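Putative succinylglutamate desuccinylase / aspartoacylase (Shewanella amazonensis, PDB 3FMC) is probably a zinc-dependent hydrolase of the succinylglutamate desuccinylase/aspartoacylase family, likely acting on an amide or ester bond. Local coordinates at the interface of chains A and B. Residues are numbered along the deposited sequence; one frame, centred on the assembly and turned at random. Chains: chain A/B, Putative succinylglutamate desuccinylase / aspartoacylase.

Contact 1: the interface of chains A and B. Residues chain A 80, 83, 88, 247; chain B 347, 349, 351.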
loop_
_atom_site.group_PDB
_atom_site.type_symbol
_atom_site.label_atom_id
_atom_site.label_comp_id
_atom_site.label_asym_id
_atom_site.label_seq_id
_atom_site.Cartn_x
_atom_site.Cartn_y
_atom_site.Cartn_z
ATOM N N ILE A 80 5.964 -0.419 13.014
ATOM C CA ILE A 80 5.122 0.450 13.847
ATOM C C ILE A 80 4.774 1.751 13.095
ATOM O O ILE A 80 3.672 2.270 13.161
ATOM C CB ILE A 80 5.835 0.810 15.195
ATOM C CG1 ILE A 80 5.934 -0.432 16.106
ATOM C CG2 ILE A 80 5.064 1.950 15.982
ATOM C CD1 ILE A 80 6.887 -0.302 17.316
ATOM N N LYS A 83 2.231 3.214 7.687
ATOM C CA LYS A 83 0.785 3.351 7.438
ATOM C C LYS A 83 0.427 3.078 5.974
ATOM O O LYS A 83 1.225 3.343 5.058
ATOM C CB LYS A 83 0.358 4.768 7.786
ATOM C CG LYS A 83 0.276 5.069 9.282
ATOM C CD LYS A 83 -1.086 4.511 9.857
ATOM C CE LYS A 83 -1.349 4.874 11.316
ATOM N NZ LYS A 83 -0.714 4.000 12.269
ATOM N N THR A 88 -2.237 0.648 10.250
ATOM C CA THR A 88 -0.824 0.354 10.304
ATOM C C THR A 88 -0.585 -0.931 9.527
ATOM O O THR A 88 -1.095 -1.990 9.889
ATOM C CB THR A 88 -0.358 0.129 11.747
ATOM O OG1 THR A 88 -0.818 1.234 12.543
ATOM C CG2 THR A 88 1.155 0.033 11.758
ATOM N N GLU A 247 -4.613 -2.199 16.925
ATOM C CA GLU A 247 -4.970 -0.810 16.699
ATOM C C GLU A 247 -5.761 -0.221 17.824
ATOM O O GLU A 247 -6.707 0.534 17.596
ATOM C CB GLU A 247 -5.796 -0.687 15.400
ATOM C CG GLU A 247 -5.057 -1.038 14.160
ATOM C CD GLU A 247 -4.016 0.033 13.815
ATOM O OE1 GLU A 247 -3.817 1.007 14.588
ATOM O OE2 GLU A 247 -3.453 -0.072 12.764
ATOM N N PHE B 347 -9.635 9.226 14.298
ATOM C CA PHE B 347 -8.745 8.381 13.516
ATOM C C PHE B 347 -8.977 6.942 13.881
ATOM O O PHE B 347 -9.146 6.593 15.067
ATOM C CB PHE B 347 -7.308 8.837 13.773
ATOM C CG PHE B 347 -6.283 8.242 12.839
ATOM C CD1 PHE B 347 -6.341 8.477 11.482
ATOM C CD2 PHE B 347 -5.175 7.579 13.368
ATOM C CE1 PHE B 347 -5.337 7.994 10.642
ATOM C CE2 PHE B 347 -4.186 7.090 12.540
ATOM C CZ PHE B 347 -4.281 7.293 11.181
ATOM N N SER B 349 -6.913 4.346 13.758
ATOM C CA SER B 349 -5.748 3.627 14.227
ATOM C C SER B 349 -5.267 4.288 15.547
ATOM O O SER B 349 -5.585 5.447 15.826
ATOM C CB SER B 349 -4.647 3.692 13.159
ATOM O OG SER B 349 -3.394 3.410 13.722
ATOM N N SER B 351 -2.059 4.574 16.447
ATOM C CA SER B 351 -0.691 5.078 16.356
ATOM C C SER B 351 -0.642 6.210 15.351
ATOM O O SER B 351 -1.081 6.092 14.200
ATOM C CB SER B 351 0.272 3.948 16.032
ATOM O OG SER B 351 -0.122 3.291 14.876
HETATM O O HOH W 1 1.810 1.396 15.050
#
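In this member of the succinylglutamate desuccinylase/aspartoacylase family, strand 83-84 of chain A's catalytic domain sends A:Lys83 to the loop that leads into strand 351-352 of chain B, where B:Ser349 and B:Ser351 receive its ammonium group. Bends at chi2 (-80°) and chi4 (-83°) turn the end of the lysine chain so that NZ points among the serine oxygens. NZ donates to the hydroxyl OG of B:Ser351 at 2.8 Å and to that residue's carbonyl O at 2.9 Å, the latter approached from 34° off the carbonyl plane. It also pairs with OG of B:Ser349 (3.1 Å) and, within its own chain, with A:Thr88 OG1. These acceptors outnumber three N-H groups, so one hydrogen is presumably shared. A long lysine suits a place where oxygens of both chains are spread around its tip.

B:Ser349 uses its small hydroxyl both ways: OG accepts from NZ and from the backbone N of B:Ser351, and donates to A:Glu247 OE1 at 2.6 Å, on the syn side of the carboxylate. OE2 takes A:Thr88 N nearly along its C-O axis and A:Thr88 OG1 at 2.9 Å, fixing the carboxylate's rotation. The A:Glu247 carboxylate, if ionised, probably offsets the lysine's charge without touching NZ. Water 1 lies 2.7 Å from B:Ser351 OG and bonds the carbonyl O of A:Ile80, at the end of helix 77-80. B:Phe347 CE2, at the ring edge, meets A:Lys83 CE at 3.8 Å.

Contact 2: the interface of chains A and B. Residues chain A 54, 58, 61; chain B 326, 331-332.
A:Lys58, near the end of helix 48-60, reaches past B:Tyr326 to B:Glu331. From CB the chain turns at chi2 (-68°) and then runs straight. CG lies above one face of its neighbour A:Tyr54, toward the ring's rim, and CD passes the phenol oxygen OH of B:Tyr326 at 3.4 Å. CE packs against CE1 of the same tyrosine at 3.8 Å. At the tip, NZ forms a salt bridge with B:Glu331 OE2 at 2.9 Å, arriving on the syn side but 28° out of the carboxylate plane; water 2 joins NZ to the other oxygen, OE1, so both carboxylate oxygens are tied to the ammonium. Lysine suits the place because its methylenes can lie along aromatic groups while its end carries charge.

B:Tyr326 is likewise two-sided. Its OH donates to A:Glu61 OE2 at 2.6 Å, from well above the carboxylate plane. B:Glu331 OE1 and water 2 sit over one face of its ring, toward the rim, while A:Tyr54 CD1 meets the edge at B:Tyr326 CE1, 3.7 Å away. A:Tyr54 and B:Glu331 stand with ring and carboxylate planes 89° apart, and the CG methylene of the glutamate touches CE1 of the ring. Farther out, the A:Tyr54 hydroxyl OH rests against the methyl CD2 of B:Leu332 at 3.6 Å. The patch thus joins one flank of helix 48-60 to chain B through paired charges and aromatic packing, and probably helps hold the two copies together in this pairing.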
loop_
_atom_site.group_PDB
_atom_site.type_symbol
_atom_site.label_atom_id
_atom_site.label_comp_id
_atom_site.label_asym_id
_atom_site.label_seq_id
_atom_site.Cartn_x
_atom_site.Cartn_y
_atom_site.Cartn_z
ATOM N N TYR A 54 4.063 -0.733 29.894
ATOM C CA TYR A 54 3.940 0.480 30.713
ATOM C C TYR A 54 3.378 0.145 32.096
ATOM O O TYR A 54 3.967 0.472 33.132
ATOM C CB TYR A 54 3.034 1.495 30.036
ATOM C CG TYR A 54 2.751 2.740 30.883
ATOM C CD1 TYR A 54 3.632 3.810 30.898
ATOM C CD2 TYR A 54 1.579 2.842 31.640
ATOM C CE1 TYR A 54 3.374 4.937 31.645
ATOM C CE2 TYR A 54 1.330 3.940 32.395
ATOM C CZ TYR A 54 2.227 4.988 32.388
ATOM O OH TYR A 54 1.959 6.097 33.124
ATOM N N LYS A 58 5.192 0.060 35.868
ATOM C CA LYS A 58 4.665 0.847 36.991
ATOM C C LYS A 58 4.457 -0.060 38.218
ATOM O O LYS A 58 4.780 0.322 39.338
ATOM C CB LYS A 58 3.366 1.555 36.589
ATOM C CG LYS A 58 3.525 2.743 35.608
ATOM C CD LYS A 58 4.247 3.923 36.252
ATOM C CE LYS A 58 4.446 5.104 35.333
ATOM N NZ LYS A 58 5.065 6.242 36.074
ATOM N N GLU A 61 7.777 -1.496 40.042
ATOM C CA GLU A 61 8.418 -0.484 40.880
ATOM C C GLU A 61 8.045 -0.610 42.350
ATOM O O GLU A 61 8.610 0.106 43.163
ATOM C CB GLU A 61 8.139 0.954 40.343
ATOM C CG GLU A 61 8.888 1.209 39.014
ATOM C CD GLU A 61 8.463 2.474 38.258
ATOM O OE1 GLU A 61 7.819 3.353 38.913
ATOM O OE2 GLU A 61 8.781 2.568 37.012
ATOM N N TYR B 326 9.488 6.675 28.655
ATOM C CA TYR B 326 9.155 6.178 29.967
ATOM C C TYR B 326 10.138 6.723 30.987
ATOM O O TYR B 326 11.342 6.709 30.744
ATOM C CB TYR B 326 9.225 4.670 30.037
ATOM C CG TYR B 326 8.710 4.151 31.344
ATOM C CD1 TYR B 326 7.345 4.057 31.568
ATOM C CD2 TYR B 326 9.576 3.772 32.376
ATOM C CE1 TYR B 326 6.838 3.584 32.784
ATOM C CE2 TYR B 326 9.071 3.299 33.613
ATOM C CZ TYR B 326 7.703 3.229 33.797
ATOM O OH TYR B 326 7.151 2.782 34.957
ATOM N N GLU B 331 5.900 10.484 29.269
ATOM C CA GLU B 331 5.536 9.047 29.085
ATOM C C GLU B 331 4.030 8.853 28.825
ATOM O O GLU B 331 3.599 7.909 28.110
ATOM C CB GLU B 331 6.007 8.214 30.294
ATOM C CG GLU B 331 5.255 8.501 31.568
ATOM C CD GLU B 331 5.872 7.890 32.810
ATOM O OE1 GLU B 331 6.940 7.227 32.764
ATOM O OE2 GLU B 331 5.264 8.105 33.863
ATOM N N LEU B 332 3.213 9.711 29.437
ATOM C CA LEU B 332 1.747 9.637 29.262
ATOM C C LEU B 332 1.211 11.013 29.519
ATOM O O LEU B 332 1.355 11.513 30.624
ATOM C CB LEU B 332 1.119 8.639 30.236
ATOM C CG LEU B 332 -0.406 8.437 30.207
ATOM C CD1 LEU B 332 -0.847 7.804 28.905
ATOM C CD2 LEU B 332 -0.861 7.550 31.355
HETATM O O HOH W 2 7.953 6.438 35.237
#

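About 21 Å separates the C-alpha centres of contact 1 and contact 2, and they share no residue. Both follow one pattern: chain A supplies elements of its catalytic domain, while chain B supplies its C-terminal part, the 326-332 segment at contact 2 and the 347-351 segment at contact 1. One region of chain B thus touches the partner's catalytic domain at two separated places, which should restrict its tilt. The two-fold symmetry repeats both contacts with the chains exchanged, making the embrace reciprocal. The deposited assembly holds four copies, and the structure alone does not show which pairing persists in solution.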